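Local coordinates for protein cellulase (Soil metagenome, PDB 5I2U) that probably hydrolyses the beta-1,4-glucosidic bonds of cellulose as a salt-tolerant glycoside hydrolase of family GH5 built on a TIM barrel, at residues 36-41 against 47-52; 93-96 against 100-103; 265-270 against 312-317. All coordinates share one frame; numbering follows the deposited sequence.

Contact 1: residues 36-41 against 47-52; sequences NGRLQV and SNEKGE
Asn36 and Asn48 meet amide to amide: ND2 of Asn48 donates to OD1 of Asn36 over 2.9 Å, the oxygen lying in the amide plane of Asn48 and the nitrogen in the carbonyl plane of Asn36. The two amides are turned 34° apart. Beside them Glu49 N bonds to Asn36 O. The extended Glu49 chain brings OE2 to the backbone N-H of Arg38 at 3.0 Å, on the anti side and tilted out of the carboxylate plane. Arg38 NE adds a weak hydrogen bond, part of a salt bridge, to Glu49 OE2 at 3.5 Å; the arginine also touches Asp189, a ligand of the bound magnesium ion. Gln40 and Ser47 form an antiparallel hydrogen-bonded pair, with Ser47 N to Gln40 O at 2.7 Å. Gln40 sends its amide NE2 to Asn48 O at 3.0 Å, while Gly51 N, closing the type I turn from Asn48, reaches that oxygen from the opposite face. Asn48 CG sits between its own N and carbonyl carbon (chi1 66°), which lets ND2 face Asn36 while OD1 accepts from Glu52 N. Outward, Tyr124 of the barrel hydrogen-bonds Gly37 O. Asn36, ending helix 32-36, is thus held by one backbone bond and the amide pair, while Glu49 OE2 and Gln40 NE2 bind backbone groups opposite; shared by Arg38 N and NE, OE2 probably keeps its negative charge.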
loop_
_atom_site.group_PDB
_atom_site.type_symbol
_atom_site.label_atom_id
_atom_site.label_comp_id
_atom_site.label_asym_id
_atom_site.label_seq_id
_atom_site.Cartn_x
_atom_site.Cartn_y
_atom_site.Cartn_z
ATOM N N ASN A 36 9.807 10.545 12.647
ATOM C CA ASN A 36 10.150 10.901 11.262
ATOM C C ASN A 36 9.412 12.095 10.637
ATOM O O ASN A 36 9.936 12.704 9.705
ATOM C CB ASN A 36 9.998 9.680 10.358
ATOM C CG ASN A 36 11.008 8.595 10.667
ATOM O OD1 ASN A 36 12.182 8.713 10.330
ATOM N ND2 ASN A 36 10.561 7.538 11.318
ATOM N N GLY A 37 8.229 12.439 11.146
ATOM C CA GLY A 37 7.442 13.559 10.619
ATOM C C GLY A 37 7.060 13.422 9.148
ATOM O O GLY A 37 6.716 12.332 8.684
ATOM N N ARG A 38 7.143 14.525 8.416
ATOM C CA ARG A 38 6.826 14.555 6.984
ATOM C C ARG A 38 7.854 13.817 6.121
ATOM O O ARG A 38 9.048 14.107 6.171
ATOM C CB ARG A 38 6.700 16.008 6.506
ATOM C CG ARG A 38 5.530 16.753 7.136
ATOM C CD ARG A 38 5.557 18.220 6.744
ATOM N NE ARG A 38 6.489 18.953 7.594
ATOM C CZ ARG A 38 7.162 20.055 7.258
ATOM N NH1 ARG A 38 7.062 20.599 6.043
ATOM N NH2 ARG A 38 7.973 20.609 8.160
ATOM N N LEU A 39 7.382 12.865 5.323
ATOM C CA LEU A 39 8.264 12.064 4.478
ATOM C C LEU A 39 8.588 12.811 3.191
ATOM O O LEU A 39 7.855 13.707 2.800
ATOM C CB LEU A 39 7.617 10.711 4.162
ATOM C CG LEU A 39 7.216 9.882 5.386
ATOM C CD1 LEU A 39 6.642 8.532 4.979
ATOM C CD2 LEU A 39 8.378 9.695 6.355
ATOM N N GLN A 40 9.687 12.437 2.545
ATOM C CA GLN A 40 10.090 13.027 1.264
ATOM C C GLN A 40 10.932 12.033 0.496
ATOM O O GLN A 40 11.471 11.107 1.086
ATOM C CB GLN A 40 10.857 14.347 1.470
ATOM C CG GLN A 40 12.141 14.249 2.287
ATOM C CD GLN A 40 12.768 15.615 2.596
ATOM O OE1 GLN A 40 12.808 16.515 1.741
ATOM N NE2 GLN A 40 13.311 15.758 3.805
ATOM N N VAL A 41 10.990 12.190 -0.819
ATOM C CA VAL A 41 11.730 11.276 -1.690
ATOM C C VAL A 41 12.971 11.993 -2.205
ATOM O O VAL A 41 12.862 13.033 -2.866
ATOM C CB VAL A 41 10.866 10.808 -2.875
ATOM C CG1 VAL A 41 11.677 9.946 -3.846
ATOM C CG2 VAL A 41 9.653 10.039 -2.377
ATOM N N SER A 47 12.446 9.069 2.517
ATOM C CA SER A 47 13.242 9.642 3.624
ATOM C C SER A 47 12.370 10.437 4.602
ATOM O O SER A 47 11.243 10.802 4.261
ATOM C CB SER A 47 14.367 10.535 3.059
ATOM O OG SER A 47 14.988 9.959 1.895
ATOM N N ASN A 48 12.905 10.722 5.801
ATOM C CA ASN A 48 12.213 11.557 6.814
ATOM C C ASN A 48 12.482 13.056 6.659
ATOM O O ASN A 48 13.227 13.463 5.739
ATOM C CB ASN A 48 12.517 11.081 8.247
ATOM C CG ASN A 48 13.986 11.249 8.677
ATOM O OD1 ASN A 48 14.744 12.077 8.162
ATOM N ND2 ASN A 48 14.374 10.469 9.673
ATOM N N GLU A 49 11.865 13.868 7.526
ATOM C CA GLU A 49 12.102 15.322 7.573
ATOM C C GLU A 49 13.587 15.690 7.515
ATOM O O GLU A 49 13.972 16.580 6.765
ATOM C CB GLU A 49 11.473 15.955 8.831
ATOM C CG GLU A 49 10.076 16.492 8.603
ATOM C CD GLU A 49 9.380 16.985 9.870
ATOM O OE1 GLU A 49 10.052 17.434 10.817
ATOM O OE2 GLU A 49 8.131 16.941 9.898
ATOM N N LYS A 50 14.407 14.981 8.292
ATOM C CA LYS A 50 15.846 15.240 8.359
ATOM C C LYS A 50 16.632 14.562 7.234
ATOM O O LYS A 50 17.849 14.637 7.217
ATOM C CB LYS A 50 16.388 14.836 9.738
ATOM C CG LYS A 50 15.640 15.530 10.867
ATOM C CD LYS A 50 16.369 15.536 12.199
ATOM C CE LYS A 50 15.577 16.369 13.203
ATOM N NZ LYS A 50 16.232 16.472 14.536
ATOM N N GLY A 51 15.954 13.896 6.301
ATOM C CA GLY A 51 16.609 13.317 5.106
ATOM C C GLY A 51 17.211 11.938 5.281
ATOM O O GLY A 51 17.856 11.437 4.381
ATOM N N GLU A 52 17.016 11.332 6.451
ATOM C CA GLU A 52 17.525 9.998 6.751
ATOM C C GLU A 52 16.581 9.028 6.048
ATOM O O GLU A 52 15.389 9.317 5.954
ATOM C CB GLU A 52 17.537 9.750 8.289
ATOM C CG GLU A 52 18.758 9.038 8.818
ATOM C CD GLU A 52 20.038 9.811 8.587
ATOM O OE1 GLU A 52 19.983 11.045 8.703
ATOM O OE2 GLU A 52 21.081 9.200 8.268
#

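Contact 2: residues 93-96 against 100-103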
loop_
_atom_site.group_PDB
_atom_site.type_symbol
_atom_site.label_atom_id
_atom_site.label_comp_id
_atom_site.label_asym_id
_atom_site.label_seq_id
_atom_site.Cartn_x
_atom_site.Cartn_y
_atom_site.Cartn_z
ATOM N N GLY A 93 -11.967 -0.345 -2.289
ATOM C CA GLY A 93 -12.481 -1.003 -3.475
ATOM C C GLY A 93 -13.254 -0.139 -4.430
ATOM O O GLY A 93 -14.224 0.520 -4.037
ATOM N N LEU A 94 -12.806 -0.146 -5.686
ATOM C CA LEU A 94 -13.531 0.473 -6.797
ATOM C C LEU A 94 -14.147 -0.567 -7.740
ATOM O O LEU A 94 -14.677 -0.199 -8.771
ATOM C CB LEU A 94 -12.597 1.427 -7.567
ATOM C CG LEU A 94 -12.514 2.905 -7.139
ATOM C CD1 LEU A 94 -13.681 3.772 -7.593
ATOM C CD2 LEU A 94 -12.277 3.004 -5.635
ATOM N N GLU A 95 -14.034 -1.851 -7.395
ATOM C CA GLU A 95 -14.541 -2.966 -8.191
ATOM C C GLU A 95 -15.256 -3.892 -7.229
ATOM O O GLU A 95 -15.092 -3.762 -6.016
ATOM C CB GLU A 95 -13.412 -3.770 -8.897
ATOM C CG GLU A 95 -12.197 -2.974 -9.348
ATOM C CD GLU A 95 -12.438 -2.048 -10.529
ATOM O OE1 GLU A 95 -13.594 -1.812 -10.921
ATOM O OE2 GLU A 95 -11.437 -1.575 -11.101
ATOM N N ILE A 96 -16.027 -4.832 -7.780
ATOM C CA ILE A 96 -16.804 -5.802 -6.999
ATOM C C ILE A 96 -17.985 -5.053 -6.349
ATOM O O ILE A 96 -17.953 -3.827 -6.209
ATOM C CB ILE A 96 -15.937 -6.584 -5.952
ATOM C CG1 ILE A 96 -14.684 -7.191 -6.615
ATOM C CG2 ILE A 96 -16.745 -7.693 -5.281
ATOM C CD1 ILE A 96 -13.598 -7.633 -5.648
ATOM N N TYR A 100 -16.856 1.855 -4.111
ATOM C CA TYR A 100 -16.958 3.315 -3.940
ATOM C C TYR A 100 -17.932 4.018 -4.913
ATOM O O TYR A 100 -18.697 4.886 -4.500
ATOM C CB TYR A 100 -15.550 3.943 -3.999
ATOM C CG TYR A 100 -15.515 5.458 -4.026
ATOM C CD1 TYR A 100 -15.786 6.203 -2.882
ATOM C CD2 TYR A 100 -15.218 6.149 -5.202
ATOM C CE1 TYR A 100 -15.757 7.593 -2.911
ATOM C CE2 TYR A 100 -15.179 7.545 -5.243
ATOM C CZ TYR A 100 -15.453 8.257 -4.092
ATOM O OH TYR A 100 -15.410 9.630 -4.129
ATOM N N ARG A 101 -17.918 3.614 -6.182
ATOM C CA ARG A 101 -18.806 4.191 -7.200
ATOM C C ARG A 101 -20.287 3.917 -6.880
ATOM O O ARG A 101 -21.128 4.815 -6.932
ATOM C CB ARG A 101 -18.438 3.663 -8.590
ATOM C CG ARG A 101 -17.042 4.085 -9.019
ATOM C CD ARG A 101 -16.508 3.403 -10.266
ATOM N NE ARG A 101 -16.411 1.951 -10.118
ATOM C CZ ARG A 101 -17.255 1.046 -10.637
ATOM N NH1 ARG A 101 -18.319 1.396 -11.375
ATOM N NH2 ARG A 101 -17.033 -0.245 -10.415
ATOM N N GLU A 102 -20.584 2.676 -6.514
ATOM C CA GLU A 102 -21.939 2.259 -6.165
ATOM C C GLU A 102 -22.358 2.745 -4.764
ATOM O O GLU A 102 -23.518 3.076 -4.560
ATOM C CB GLU A 102 -22.045 0.735 -6.336
ATOM C CG GLU A 102 -23.428 0.142 -6.207
ATOM C CD GLU A 102 -23.375 -1.330 -5.839
ATOM O OE1 GLU A 102 -22.534 -2.054 -6.433
ATOM O OE2 GLU A 102 -24.158 -1.747 -4.944
ATOM N N ASN A 103 -21.428 2.827 -3.813
ATOM C CA ASN A 103 -21.771 3.182 -2.429
ATOM C C ASN A 103 -20.601 3.939 -1.783
ATOM O O ASN A 103 -19.840 3.358 -1.002
ATOM C CB ASN A 103 -22.153 1.907 -1.646
ATOM C CG ASN A 103 -22.702 2.192 -0.249
ATOM O OD1 ASN A 103 -22.726 3.328 0.218
ATOM N ND2 ASN A 103 -23.109 1.134 0.445
#
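The loop that leaves barrel strand 87-93 at its C-terminal end and leads into helix 104-120 is closed on itself here; in a TIM barrel such beta-to-alpha loops lie on the face that carries the active site. Its neck is the bond from Tyr100 N to Gly93 O, 3.0 Å long. Next to it Arg101 grips the carbonyl of Leu94 side-on: NH2 at 2.9 Å and NE at 3.1 Å both donate to Leu94 O, which lies within the guanidinium plane. Both nitrogens come from the same face of the carbonyl plane. A bend at chi3 (-61°) turns the arginine back to this oxygen, and on the way its CG passes Leu94 CD1 at 3.7 Å. The same methyl meets Tyr100 CD2 at the ring edge, the leucine and tyrosine side chains lying side by side and pointing the same way. Phe142 packs edge-to-face with the Tyr100 ring. Glu95 OE1 is a long salt-bridge partner of Arg101 NH2, 3.8 Å away; the Glu95 carboxylate has closer partners outside, the backbone N-H groups of His132 and Asn133, and Tyr135 OH. With two N-H groups on one carbonyl oxygen of the buried Leu94, the guanidinium is probably restrained in its rotation, and its positive charge would probably polarise the Leu94-Glu95 peptide.

Contact 3: residues 265-270 against 312-317; sequences EEWKTY and KPWGKL
Trp267 and Trp314 carry CG anti to the backbone nitrogen (chi1 175° and 171°), as does Leu317, and this swings the three side chains into the gap between helices 264-276 and 313-325, two outer helices of the TIM barrel. The backbones stay well apart, 9.1 Å between Trp267 CA and Leu317 CA at the nearest, and side chains fill the space between. The indoles form a T-shaped pair: the edge of Trp314 points at one face of the six-membered ring of Trp267, the planes standing at 86° and the six-ring centroids lying 4.8 Å apart. Trp314 comes in by its CZ3-CH2 side; CZ3 stands over the centre of the Trp267 indole, while CH2 comes to 3.6 Å from Trp267 CH2. The pyrrole end of Trp267 is met by Leu317, whose branched tip slides past in the opposite direction and lays CG, CD1 and CD2 against it. Neither indole N-H is used between the two: Trp267 NE1 donates to Ser321 OG, one turn beyond Leu317, and Trp314 NE1 to the backbone oxygen of Trp284 in barrel strand 281-286. These two bonds probably hold each ring in its rotation, and the second ties helix 313-325 to the barrel wall. Replacing the Trp267 indole by an alanine removes the face under Trp314 and would probably leave a gap between the helices, Ser321 OG without its indole donor and the leucine tip free to turn. The contact is buried and almost wholly apolar. On its pyrrole side, Leu317 CG lies 3.7 Å from Trp267 CD1.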
loop_
_atom_site.group_PDB
_atom_site.type_symbol
_atom_site.label_atom_id
_atom_site.label_comp_id
_atom_site.label_asym_id
_atom_site.label_seq_id
_atom_site.Cartn_x
_atom_site.Cartn_y
_atom_site.Cartn_z
ATOM N N GLU A 265 10.214 -19.667 1.607
ATOM C CA GLU A 265 11.585 -19.329 1.239
ATOM C C GLU A 265 11.611 -18.143 0.279
ATOM O O GLU A 265 12.405 -17.221 0.453
ATOM C CB GLU A 265 12.334 -20.553 0.680
ATOM C CG GLU A 265 12.506 -21.618 1.719
ATOM C CD GLU A 265 13.792 -22.400 1.549
ATOM O OE1 GLU A 265 13.880 -23.158 0.562
ATOM O OE2 GLU A 265 14.709 -22.241 2.396
ATOM N N GLU A 266 10.703 -18.150 -0.699
ATOM C CA GLU A 266 10.581 -17.059 -1.670
ATOM C C GLU A 266 10.216 -15.733 -0.977
ATOM O O GLU A 266 10.753 -14.681 -1.330
ATOM C CB GLU A 266 9.550 -17.390 -2.760
ATOM C CG GLU A 266 9.913 -18.581 -3.652
ATOM C CD GLU A 266 9.496 -19.942 -3.083
ATOM O OE1 GLU A 266 9.297 -20.073 -1.853
ATOM O OE2 GLU A 266 9.368 -20.892 -3.873
ATOM N N TRP A 267 9.302 -15.785 -0.004
ATOM C CA TRP A 267 9.000 -14.629 0.835
ATOM C C TRP A 267 10.247 -14.080 1.529
ATOM O O TRP A 267 10.503 -12.870 1.481
ATOM C CB TRP A 267 7.923 -14.952 1.885
ATOM C CG TRP A 267 7.672 -13.823 2.835
ATOM C CD1 TRP A 267 8.018 -13.760 4.158
ATOM C CD2 TRP A 267 7.064 -12.580 2.520
ATOM N NE1 TRP A 267 7.635 -12.550 4.699
ATOM C CE2 TRP A 267 7.041 -11.808 3.714
ATOM C CE3 TRP A 267 6.517 -12.039 1.349
ATOM C CZ2 TRP A 267 6.499 -10.522 3.765
ATOM C CZ3 TRP A 267 5.963 -10.761 1.399
ATOM C CH2 TRP A 267 5.965 -10.012 2.604
ATOM N N LYS A 268 11.022 -14.952 2.171
ATOM C CA LYS A 268 12.278 -14.510 2.774
ATOM C C LYS A 268 13.232 -13.837 1.775
ATOM O O LYS A 268 13.903 -12.867 2.135
ATOM C CB LYS A 268 13.006 -15.645 3.485
ATOM C CG LYS A 268 14.382 -15.225 3.994
ATOM C CD LYS A 268 14.843 -16.003 5.206
ATOM C CE LYS A 268 16.218 -15.526 5.653
ATOM N NZ LYS A 268 16.915 -16.572 6.453
ATOM N N THR A 269 13.324 -14.387 0.561
ATOM C CA THR A 269 14.225 -13.862 -0.477
ATOM C C THR A 269 13.819 -12.431 -0.835
ATOM O O THR A 269 14.650 -11.521 -0.845
ATOM C CB THR A 269 14.192 -14.736 -1.731
ATOM O OG1 THR A 269 14.609 -16.065 -1.406
ATOM C CG2 THR A 269 15.103 -14.168 -2.825
ATOM N N TYR A 270 12.526 -12.240 -1.074
ATOM C CA TYR A 270 11.971 -10.913 -1.375
ATOM C C TYR A 270 12.158 -9.922 -0.239
ATOM O O TYR A 270 12.631 -8.809 -0.463
ATOM C CB TYR A 270 10.482 -11.014 -1.733
ATOM C CG TYR A 270 10.182 -11.210 -3.203
ATOM C CD1 TYR A 270 10.196 -10.124 -4.081
ATOM C CD2 TYR A 270 9.846 -12.461 -3.715
ATOM C CE1 TYR A 270 9.907 -10.290 -5.424
ATOM C CE2 TYR A 270 9.545 -12.630 -5.058
ATOM C CZ TYR A 270 9.580 -11.538 -5.903
ATOM O OH TYR A 270 9.290 -11.690 -7.231
ATOM N N LYS A 312 -3.602 -17.146 10.594
ATOM C CA LYS A 312 -3.313 -18.119 9.565
ATOM C C LYS A 312 -1.781 -18.211 9.413
ATOM O O LYS A 312 -1.065 -17.301 9.838
ATOM C CB LYS A 312 -3.960 -17.704 8.244
ATOM C CG LYS A 312 -5.479 -17.827 8.215
ATOM C CD LYS A 312 -5.943 -19.161 7.636
ATOM C CE LYS A 312 -5.809 -19.222 6.122
ATOM N NZ LYS A 312 -6.804 -18.339 5.442
ATOM N N PRO A 313 -1.280 -19.296 8.797
ATOM C CA PRO A 313 0.157 -19.409 8.511
ATOM C C PRO A 313 0.785 -18.141 7.898
ATOM O O PRO A 313 1.813 -17.667 8.385
ATOM C CB PRO A 313 0.224 -20.570 7.527
ATOM C CG PRO A 313 -0.975 -21.404 7.824
ATOM C CD PRO A 313 -2.031 -20.483 8.348
ATOM N N TRP A 314 0.140 -17.582 6.874
ATOM C CA TRP A 314 0.566 -16.302 6.274
ATOM C C TRP A 314 0.469 -15.120 7.250
ATOM O O TRP A 314 1.283 -14.198 7.193
ATOM C CB TRP A 314 -0.215 -16.046 4.977
ATOM C CG TRP A 314 -0.051 -14.694 4.359
ATOM C CD1 TRP A 314 -1.049 -13.875 3.987
ATOM C CD2 TRP A 314 1.172 -13.997 4.066
ATOM N NE1 TRP A 314 -0.554 -12.713 3.460
ATOM C CE2 TRP A 314 0.813 -12.762 3.494
ATOM C CE3 TRP A 314 2.535 -14.304 4.217
ATOM C CZ2 TRP A 314 1.757 -11.816 3.089
ATOM C CZ3 TRP A 314 3.482 -13.372 3.797
ATOM C CH2 TRP A 314 3.083 -12.140 3.245
ATOM N N GLY A 315 -0.517 -15.158 8.146
ATOM C CA GLY A 315 -0.644 -14.178 9.229
ATOM C C GLY A 315 0.547 -14.204 10.170
ATOM O O GLY A 315 1.134 -13.161 10.462
ATOM N N LYS A 316 0.904 -15.398 10.631
ATOM C CA LYS A 316 2.064 -15.567 11.494
ATOM C C LYS A 316 3.362 -15.106 10.824
ATOM O O LYS A 316 4.184 -14.416 11.447
ATOM C CB LYS A 316 2.198 -17.033 11.936
ATOM C CG LYS A 316 1.129 -17.508 12.911
ATOM C CD LYS A 316 1.405 -18.942 13.352
ATOM C CE LYS A 316 0.455 -19.423 14.441
ATOM N NZ LYS A 316 -0.871 -19.818 13.875
ATOM N N LEU A 317 3.550 -15.522 9.576
ATOM C CA LEU A 317 4.726 -15.157 8.805
ATOM C C LEU A 317 4.818 -13.638 8.572
ATOM O O LEU A 317 5.911 -13.056 8.657
ATOM C CB LEU A 317 4.710 -15.898 7.467
ATOM C CG LEU A 317 5.887 -15.684 6.519
ATOM C CD1 LEU A 317 7.197 -16.010 7.217
ATOM C CD2 LEU A 317 5.715 -16.541 5.275
#

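How the contacts relate
From the N terminus, contact 1 closes first, joining the end of helix 32-36 and strand 40-42 to the loop after strand 45-47, just before the first barrel strand. Contact 2 follows in the short loop between strand 87-93 and helix 104-120. Contact 3 spans far more chain, closing a 41-residue excursion that includes the last barrel strand, 281-286, and bringing helix 264-276 against C-terminal helix 313-325. The three run in series, none nested or crossed. Contacts 1 and 2 lie on opposite sides of the chain's centre, their centres 33 Å apart, and contact 3 keeps about 17 Å from contact 2 at the nearest atoms.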